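Local coordinates for ribokinase, putative (Burkholderia thailandensis, PDB 3B1N), which probably phosphorylates nucleosides with ATP as a kinase of the ribokinase (PfkB) family, and here holds ADP and the nucleoside analogue mizoribine, at residues G68-A72 and G120-Q124. Sequence-based numbering, arbitrary orientation.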
ATOM      1  N   GLY B  68      -4.083   3.679  25.120  1.00 10.34           N
ATOM      2  CA  GLY B  68      -3.690   2.697  24.089  1.00 10.20           C
ATOM      3  C   GLY B  68      -2.520   1.890  24.571  1.00 10.90           C
ATOM      4  O   GLY B  68      -1.940   2.168  25.654  1.00 11.25           O
ATOM      5  N   THR B  69      -2.134   0.893  23.766  1.00 10.83           N
ATOM      6  CA  THR B  69      -1.004   0.044  24.105  1.00 11.76           C
ATOM      7  C   THR B  69       0.152   0.196  23.111  1.00 11.10           C
ATOM      8  O   THR B  69      -0.091   0.316  21.891  1.00 13.66           O
ATOM      9  CB  THR B  69      -1.463  -1.458  24.141  1.00 12.05           C
ATOM     10  OG1 THR B  69      -2.297  -1.717  23.005  1.00 13.55           O
ATOM     11  CG2 THR B  69      -2.313  -1.705  25.376  1.00 13.56           C
ATOM     12  N   LEU B  70       1.368   0.219  23.657  1.00  9.37           N
ATOM     13  CA  LEU B  70       2.649   0.220  22.917  1.00 10.57           C
ATOM     14  C   LEU B  70       3.448  -1.040  23.267  1.00 10.63           C
ATOM     15  O   LEU B  70       3.118  -1.742  24.246  1.00 12.34           O
ATOM     16  CB  LEU B  70       3.513   1.440  23.266  1.00 10.39           C
ATOM     17  CG  LEU B  70       3.016   2.735  22.610  1.00  9.30           C
ATOM     18  CD1 LEU B  70       3.787   3.896  23.321  1.00 11.26           C
ATOM     19  CD2 LEU B  70       3.303   2.697  21.110  1.00 11.35           C
ATOM     20  N   GLY B  71       4.448  -1.353  22.449  1.00 11.26           N
ATOM     21  CA  GLY B  71       5.291  -2.555  22.712  1.00 11.90           C
ATOM     22  C   GLY B  71       6.644  -2.102  23.237  1.00 11.77           C
ATOM     23  O   GLY B  71       7.244  -1.204  22.654  1.00 11.68           O
ATOM     24  N   ALA B  72       7.144  -2.710  24.313  1.00 12.46           N
ATOM     25  CA  ALA B  72       8.413  -2.286  24.905  1.00 12.75           C
ATOM     26  C   ALA B  72       9.611  -2.268  23.993  1.00 13.78           C
ATOM     27  O   ALA B  72      10.549  -1.497  24.214  1.00 14.36           O
ATOM     28  CB  ALA B  72       8.730  -3.142  26.143  1.00 14.37           C
ATOM     29  N   GLY B 120       0.740  -5.727  16.403  1.00 11.96           N
ATOM     30  CA  GLY B 120       1.640  -5.759  17.542  1.00 11.19           C
ATOM     31  C   GLY B 120       0.859  -5.558  18.841  1.00 10.81           C
ATOM     32  O   GLY B 120      -0.204  -6.164  19.083  1.00 11.51           O
ATOM     33  N   ALA B 121       1.376  -4.660  19.664  1.00 11.54           N
ATOM     34  CA  ALA B 121       0.808  -4.385  20.985  1.00 10.83           C
ATOM     35  C   ALA B 121      -0.647  -3.921  20.934  1.00 11.75           C
ATOM     36  O   ALA B 121      -1.385  -4.091  21.906  1.00 11.94           O
ATOM     37  CB  ALA B 121       1.660  -3.364  21.701  1.00 11.90           C
ATOM     38  N   MET B 122      -1.091  -3.359  19.815  1.00 11.32           N
ATOM     39  CA  MET B 122      -2.472  -2.994  19.696  1.00 11.01           C
ATOM     40  C   MET B 122      -3.466  -4.142  19.884  1.00 12.66           C
ATOM     41  O   MET B 122      -4.608  -3.923  20.309  1.00 12.84           O
ATOM     42  CB  MET B 122      -2.704  -2.257  18.354  1.00 10.62           C
ATOM     43  CG  MET B 122      -4.138  -1.659  18.241  1.00 11.81           C
ATOM     44  SD  MET B 122      -4.547  -1.057  16.579  1.00 12.70           S
ATOM     45  CE  MET B 122      -5.079  -2.556  15.756  1.00 15.09           C
ATOM     46  N   MET B 123      -3.005  -5.373  19.621  1.00 12.23           N
ATOM     47  CA  MET B 123      -3.876  -6.556  19.773  1.00 15.30           C
ATOM     48  C   MET B 123      -4.379  -6.690  21.204  1.00 14.10           C
ATOM     49  O   MET B 123      -5.426  -7.309  21.439  1.00 15.86           O
ATOM     50  CB  MET B 123      -3.148  -7.840  19.389  1.00 17.15           C
ATOM     51  CG  MET B 123      -2.761  -7.925  17.991  1.00 22.61           C
ATOM     52  SD  MET B 123      -2.358  -9.656  17.544  1.00 35.38           S
ATOM     53  CE  MET B 123      -2.511 -10.524  19.125  1.00 24.98           C
ATOM     54  N   GLN B 124      -3.639  -6.111  22.158  1.00 12.98           N
ATOM     55  CA  GLN B 124      -3.998  -6.217  23.601  1.00 13.01           C
ATOM     56  C   GLN B 124      -4.619  -4.930  24.140  1.00 13.46           C
ATOM     57  O   GLN B 124      -4.637  -4.737  25.351  1.00 14.50           O
ATOM     58  CB  GLN B 124      -2.778  -6.563  24.480  1.00 13.76           C
ATOM     59  CG  GLN B 124      -1.860  -7.657  23.904  1.00 16.02           C
ATOM     60  CD  GLN B 124      -2.597  -8.918  23.587  1.00 17.26           C
ATOM     61  OE1 GLN B 124      -3.579  -9.256  24.231  1.00 18.89           O
ATOM     62  NE2 GLN B 124      -2.127  -9.642  22.553  1.00 19.34           N
TER
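In this ribokinase-like fold, a 3-10 turn packs on the end of strand 64-71 of the large Rossmann-like sheet. The turn follows strand 113-118 of the small lid sheet, so the contact lies where lid and core meet.

Gly120 opens the turn with a positive phi, and its O accepts a hydrogen bond from Met123 N at 3.0 Å. Ala121 makes most of this segment's side of the contact. Its main partner is Thr69, whose CB points toward the turn. Ala121 CB points toward the strand and rests on the backbone, 3.3 Å from Leu70 C and 3.5 Å from Gly71 N. Gly71 has no side chain, which leaves the Ala121 methyl against bare backbone. Leu95, on the neighbouring strand 88-95, also touches the Ala121 methyl.

Met122 turns its CB away from the strand. Its side chain touches the bound mizoribine and lies beside Ser8 and Phe117 of the same pocket. Its backbone still meets the strand, with Met122 CA 3.6 Å from Thr69 OG1. The contact thus places the back of a pocket residue against the core sheet.

Gln124 lies at the edge, its O 3.8 Å from Thr69 CG2. Gln124 N donates to Ala121 O at 3.0 Å. Ala121 O also accepts the one hydrogen bond between the segments, from Thr69 OG1 at 2.8 Å.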